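Local coordinates for restriction endonuclease EcoP15I, modification subunit (Escherichia coli, PDB 4ZCF), which methylates one adenine of the 5'-CAGCAG-3' DNA site using S-adenosylmethionine and, together with the Res subunit, takes part in DNA restriction, at residues L454-K459 against K500-Q505; G100-V105 against L438-G443. All blocks are in the same frame, centred on the assembly; numbering follows the deposited sequence.

Contact 1 of 2, residues L454-K459 against K500-Q505; sequences LNNKNK and KKNRDQ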
loop_
_atom_site.group_PDB
_atom_site.type_symbol
_atom_site.label_atom_id
_atom_site.label_comp_id
_atom_site.label_asym_id
_atom_site.label_seq_id
_atom_site.Cartn_x
_atom_site.Cartn_y
_atom_site.Cartn_z
ATOM N N LEU A 454 23.321 2.091 -13.276
ATOM C CA LEU A 454 22.563 0.897 -13.629
ATOM C C LEU A 454 22.419 0.740 -15.139
ATOM O O LEU A 454 22.717 -0.320 -15.648
ATOM C CB LEU A 454 21.212 0.826 -12.885
ATOM C CG LEU A 454 21.255 0.519 -11.364
ATOM C CD1 LEU A 454 19.919 0.885 -10.670
ATOM C CD2 LEU A 454 21.646 -0.937 -11.076
ATOM N N ASN A 455 22.019 1.802 -15.857
ATOM C CA ASN A 455 21.842 1.847 -17.315
ATOM C C ASN A 455 23.069 1.484 -18.144
ATOM O O ASN A 455 22.909 0.925 -19.227
ATOM C CB ASN A 455 21.279 3.187 -17.748
ATOM C CG ASN A 455 19.793 3.359 -17.539
ATOM O OD1 ASN A 455 19.109 2.569 -16.878
ATOM N ND2 ASN A 455 19.259 4.396 -18.133
ATOM N N ASN A 456 24.251 1.760 -17.657
ATOM C CA ASN A 456 25.436 1.471 -18.424
ATOM C C ASN A 456 26.022 0.167 -18.037
ATOM O O ASN A 456 27.125 -0.124 -18.365
ATOM C CB ASN A 456 26.473 2.598 -18.370
ATOM C CG ASN A 456 27.095 2.732 -17.036
ATOM O OD1 ASN A 456 26.811 1.968 -16.150
ATOM N ND2 ASN A 456 27.947 3.689 -16.885
ATOM N N LYS A 457 25.277 -0.600 -17.284
ATOM C CA LYS A 457 25.239 -2.026 -17.421
ATOM C C LYS A 457 23.850 -2.433 -17.778
ATOM O O LYS A 457 22.986 -2.273 -16.976
ATOM C CB LYS A 457 25.565 -2.585 -16.050
ATOM C CG LYS A 457 25.134 -4.005 -15.783
ATOM C CD LYS A 457 23.792 -4.038 -15.103
ATOM C CE LYS A 457 23.859 -3.481 -13.720
ATOM N NZ LYS A 457 22.444 -3.322 -13.377
ATOM N N ASN A 458 23.642 -3.041 -18.924
ATOM C CA ASN A 458 22.302 -3.387 -19.333
ATOM C C ASN A 458 22.193 -4.792 -19.864
ATOM O O ASN A 458 23.165 -5.358 -20.318
ATOM C CB ASN A 458 21.750 -2.357 -20.303
ATOM N N LYS A 459 21.020 -5.388 -19.710
ATOM C CA LYS A 459 19.758 -4.966 -20.332
ATOM C C LYS A 459 18.915 -4.025 -19.475
ATOM O O LYS A 459 17.870 -4.393 -18.959
ATOM C CB LYS A 459 18.908 -6.180 -20.697
ATOM C CG LYS A 459 19.339 -6.918 -21.932
ATOM C CD LYS A 459 19.014 -8.388 -21.793
ATOM C CE LYS A 459 19.953 -9.059 -20.824
ATOM N NZ LYS A 459 19.235 -9.458 -19.589
ATOM N N LYS A 500 28.873 12.678 -17.072
ATOM C CA LYS A 500 30.151 12.782 -17.792
ATOM C C LYS A 500 30.945 11.504 -17.585
ATOM O O LYS A 500 31.421 10.918 -18.563
ATOM C CB LYS A 500 30.920 14.022 -17.352
ATOM N N LYS A 501 30.989 11.012 -16.332
ATOM C CA LYS A 501 31.451 9.666 -15.974
ATOM C C LYS A 501 30.154 8.917 -16.363
ATOM O O LYS A 501 29.114 9.563 -16.382
ATOM C CB LYS A 501 31.653 9.532 -14.454
ATOM C CG LYS A 501 32.495 10.615 -13.788
ATOM C CD LYS A 501 32.625 10.356 -12.282
ATOM C CE LYS A 501 33.375 11.444 -11.539
ATOM N NZ LYS A 501 34.831 11.145 -11.408
ATOM N N ASN A 502 30.155 7.633 -16.700
ATOM C CA ASN A 502 28.873 7.000 -17.122
ATOM C C ASN A 502 28.348 7.291 -18.549
ATOM O O ASN A 502 27.148 7.170 -18.817
ATOM C CB ASN A 502 27.752 7.044 -16.060
ATOM C CG ASN A 502 28.188 6.577 -14.714
ATOM O OD1 ASN A 502 28.404 5.386 -14.480
ATOM N ND2 ASN A 502 28.348 7.520 -13.809
ATOM N N ARG A 503 29.268 7.621 -19.462
ATOM C CA ARG A 503 29.096 7.762 -20.916
ATOM C C ARG A 503 28.182 8.842 -21.518
ATOM O O ARG A 503 27.603 8.613 -22.594
ATOM C CB ARG A 503 28.869 6.376 -21.577
ATOM C CG ARG A 503 29.975 5.332 -21.312
ATOM C CD ARG A 503 31.372 5.782 -21.752
ATOM N NE ARG A 503 31.504 5.890 -23.209
ATOM C CZ ARG A 503 32.620 6.249 -23.838
ATOM N NH1 ARG A 503 33.720 6.528 -23.146
ATOM N NH2 ARG A 503 32.655 6.298 -25.162
ATOM N N ASP A 504 28.133 10.039 -20.891
ATOM C CA ASP A 504 27.350 11.198 -21.361
ATOM C C ASP A 504 25.869 10.878 -21.596
ATOM O O ASP A 504 25.301 11.285 -22.618
ATOM C CB ASP A 504 27.990 11.853 -22.612
ATOM C CG ASP A 504 29.384 12.407 -22.390
ATOM O OD1 ASP A 504 29.500 13.494 -21.772
ATOM O OD2 ASP A 504 30.361 11.767 -22.857
ATOM N N GLN A 505 25.234 10.164 -20.649
ATOM C CA GLN A 505 23.813 9.811 -20.765
ATOM C C GLN A 505 22.870 10.998 -20.854
ATOM O O GLN A 505 21.820 10.883 -21.485
ATOM C CB GLN A 505 23.369 8.877 -19.644
ATOM C CG GLN A 505 23.743 7.438 -19.918
ATOM C CD GLN A 505 23.199 6.487 -18.895
ATOM O OE1 GLN A 505 23.956 5.729 -18.280
ATOM N NE2 GLN A 505 21.870 6.448 -18.756
#
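Asn-456 and Asn-502, each lying just past the C-terminal end of a helix, bring their backbones to 6.6 Å between CA atoms; helix 446-455 stops at Asn-455, helix 487-500 at Lys-500, and three successive residues, Asn-502 to Asp-504, then turn with left-handed phi and psi. One hydrogen bond joins the two segments: Asn-456 ND2 donates to Asn-502 OD1 over 3.0 Å. With chi1 at 69°, Asn-456 CG lies between its own backbone N and carbonyl carbon, and the amide extends across to Asn-502. The bond is bent, 135° at the hydrogen, but it arrives on a lone pair of OD1 in the carbonyl plane; the two amide planes are neither parallel nor perpendicular. Beside it, the extended Gln-505 side chain reaches Asn-455, its CD 4.0 Å from Asn-455 CB, and the two amides lie nearly parallel in orientation. The oxygen of Asn-455 is used by Tyr-462 N, at the start of the strand that follows its helix. The Asn-502 amide has two further partners: ND2 donates to Ala-498 O in the last turn of helix 487-500, and OD1 also receives a weak bond from Asn-453 ND2. Phe-452 and His-449 of helix 446-455 touch Asn-502 as well. Amides thus carry this surface contact, with no charge pair between the segments: Asn-502 uses both ends of its amide, closing back on its own helix while holding the tail of helix 446-455, whereas Asn-456, more exposed, contributes one bent bond across the contact.

Contact 2 of 2, residues G100-V105 against L438-G443; sequences GDNLEV and LDFFAG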
loop_
_atom_site.group_PDB
_atom_site.type_symbol
_atom_site.label_atom_id
_atom_site.label_comp_id
_atom_site.label_asym_id
_atom_site.label_seq_id
_atom_site.Cartn_x
_atom_site.Cartn_y
_atom_site.Cartn_z
ATOM N N GLY A 100 11.760 23.431 -8.405
ATOM C CA GLY A 100 10.571 23.972 -7.769
ATOM C C GLY A 100 10.080 23.104 -6.637
ATOM O O GLY A 100 10.659 22.050 -6.349
ATOM N N ASP A 101 9.003 23.567 -5.977
ATOM C CA ASP A 101 8.323 22.878 -4.885
ATOM C C ASP A 101 7.848 21.563 -5.445
ATOM O O ASP A 101 7.228 21.553 -6.509
ATOM C CB ASP A 101 7.135 23.720 -4.403
ATOM C CG ASP A 101 6.294 23.119 -3.302
ATOM O OD1 ASP A 101 6.879 22.625 -2.305
ATOM O OD2 ASP A 101 5.050 23.212 -3.394
ATOM N N ASN A 102 8.221 20.447 -4.785
ATOM C CA ASN A 102 7.884 19.086 -5.212
ATOM C C ASN A 102 6.374 18.836 -5.301
ATOM O O ASN A 102 5.942 18.168 -6.245
ATOM C CB ASN A 102 8.600 18.036 -4.351
ATOM C CG ASN A 102 8.476 18.241 -2.854
ATOM O OD1 ASN A 102 7.460 18.708 -2.324
ATOM N ND2 ASN A 102 9.506 17.881 -2.133
ATOM N N LEU A 103 5.572 19.399 -4.353
ATOM C CA LEU A 103 4.105 19.268 -4.354
ATOM C C LEU A 103 3.502 19.896 -5.593
ATOM O O LEU A 103 2.650 19.275 -6.254
ATOM C CB LEU A 103 3.474 19.867 -3.081
ATOM C CG LEU A 103 1.949 19.684 -2.909
ATOM C CD1 LEU A 103 1.527 18.230 -3.102
ATOM C CD2 LEU A 103 1.469 20.232 -1.578
ATOM N N GLU A 104 3.972 21.117 -5.930
ATOM C CA GLU A 104 3.556 21.862 -7.117
ATOM C C GLU A 104 3.993 21.118 -8.396
ATOM O O GLU A 104 3.181 20.928 -9.317
ATOM C CB GLU A 104 4.134 23.285 -7.056
ATOM C CG GLU A 104 3.550 24.229 -8.095
ATOM C CD GLU A 104 2.121 24.711 -7.922
ATOM O OE1 GLU A 104 1.506 24.444 -6.864
ATOM O OE2 GLU A 104 1.629 25.396 -8.846
ATOM N N VAL A 105 5.255 20.628 -8.408
ATOM C CA VAL A 105 5.804 19.840 -9.521
ATOM C C VAL A 105 5.030 18.529 -9.767
ATOM O O VAL A 105 4.752 18.212 -10.914
ATOM C CB VAL A 105 7.332 19.643 -9.427
ATOM C CG1 VAL A 105 7.821 18.680 -10.491
ATOM C CG2 VAL A 105 8.073 20.977 -9.517
ATOM N N LEU A 438 11.175 7.678 -9.680
ATOM C CA LEU A 438 10.939 9.050 -9.244
ATOM C C LEU A 438 11.436 9.389 -7.839
ATOM O O LEU A 438 11.105 8.699 -6.883
ATOM C CB LEU A 438 9.453 9.452 -9.465
ATOM C CG LEU A 438 8.987 10.800 -8.886
ATOM C CD1 LEU A 438 9.360 11.952 -9.784
ATOM C CD2 LEU A 438 7.515 10.810 -8.598
ATOM N N ASP A 439 12.211 10.472 -7.712
ATOM C CA ASP A 439 12.675 10.971 -6.407
ATOM C C ASP A 439 12.278 12.426 -6.326
ATOM O O ASP A 439 12.791 13.220 -7.088
ATOM C CB ASP A 439 14.206 10.804 -6.206
ATOM C CG ASP A 439 14.699 10.956 -4.773
ATOM O OD1 ASP A 439 14.089 11.741 -3.998
ATOM O OD2 ASP A 439 15.648 10.266 -4.409
ATOM N N PHE A 440 11.331 12.774 -5.465
ATOM C CA PHE A 440 10.878 14.167 -5.351
ATOM C C PHE A 440 11.514 14.964 -4.205
ATOM O O PHE A 440 11.135 16.098 -3.973
ATOM C CB PHE A 440 9.349 14.305 -5.480
ATOM C CG PHE A 440 8.505 13.477 -4.532
ATOM C CD1 PHE A 440 8.116 13.986 -3.291
ATOM C CD2 PHE A 440 8.058 12.217 -4.898
ATOM C CE1 PHE A 440 7.335 13.222 -2.414
ATOM C CE2 PHE A 440 7.265 11.461 -4.031
ATOM C CZ PHE A 440 6.918 11.961 -2.789
ATOM N N PHE A 441 12.534 14.376 -3.539
ATOM C CA PHE A 441 13.403 14.971 -2.507
ATOM C C PHE A 441 14.814 14.630 -2.990
ATOM O O PHE A 441 15.553 13.976 -2.253
ATOM C CB PHE A 441 13.163 14.355 -1.099
ATOM C CG PHE A 441 11.899 14.808 -0.399
ATOM C CD1 PHE A 441 11.836 16.053 0.226
ATOM C CD2 PHE A 441 10.763 14.003 -0.385
ATOM C CE1 PHE A 441 10.668 16.467 0.869
ATOM C CE2 PHE A 441 9.596 14.429 0.250
ATOM C CZ PHE A 441 9.554 15.655 0.875
ATOM N N ALA A 442 15.174 15.017 -4.254
ATOM C CA ALA A 442 16.456 14.696 -4.901
ATOM C C ALA A 442 17.679 14.625 -3.975
ATOM O O ALA A 442 18.489 13.685 -4.080
ATOM C CB ALA A 442 16.729 15.641 -6.064
ATOM N N GLY A 443 17.774 15.615 -3.081
ATOM C CA GLY A 443 18.864 15.785 -2.138
ATOM C C GLY A 443 20.109 16.225 -2.871
ATOM O O GLY A 443 20.187 17.361 -3.326
#
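Asn-102 places CG between its own backbone N and carbonyl carbon, chi1 49°, which carries its amide to the turn after strand 434-439. The backbones come close enough here for Asn-102 CB to approach Phe-440 CB at 4.0 Å. Asn-102 ND2 donates to Phe-440 O over 3.0 Å, somewhat above the carbonyl plane. Asn-102 ND2 also lies over one face of the Phe-441 ring, toward its rim, 3.5 Å from Phe-441 CE1, with the amide steeply inclined to the ring (70°). The turn is shaped from within by an Asx turn: Asp-439 OD1 accepts from Phe-441 N at 3.1 Å, while its OD2 binds Thr-447 OG1. On the other side, Asp-101 caps helix 102-113 through a weak bond from Glu-104 N to its OD2. Phe-440 also packs on Ile-122 and Ala-185, and Phe-441 on Pro-124 and Pro-125, prolines of the predicted S-adenosylmethionine-binding DPPY motif. Phe-441 opens an FxGxG sequence of the kind that in relatives lines the cofactor site. Arg-181 bonds Asn-102 OD1 through NE and pairs with Asp-101 OD1 through NH2. By drawing electron density toward OD1, that cation may polarise the amide and make its N-H a better donor, so one amide links a salt-bridged pair to the carbonyl and ring of a turn that probably borders the cofactor site.

Overall arrangement
Both contacts belong to the Rossmann-like methyltransferase domain and its mixed central sheet. Contact 2 sits at the C-terminal end of strand 434-439, where helix 102-113 starts; contact 1 lies at the surface, where helix 446-455, the next helix after that strand, ends. Their centres are 24 Å apart and their nearest atoms about 11 Å. Both segments of contact 2 precede those of contact 1 in the chain. Strand 461-468 follows the first segment of contact 1 and runs between strands 96-99 and 434-439, which lead into the two sides of contact 2. The beta-alpha-beta crossover 434-468 therefore has the turn that probably borders the cofactor site in contact 2 and its far, solvent-facing turn in contact 1.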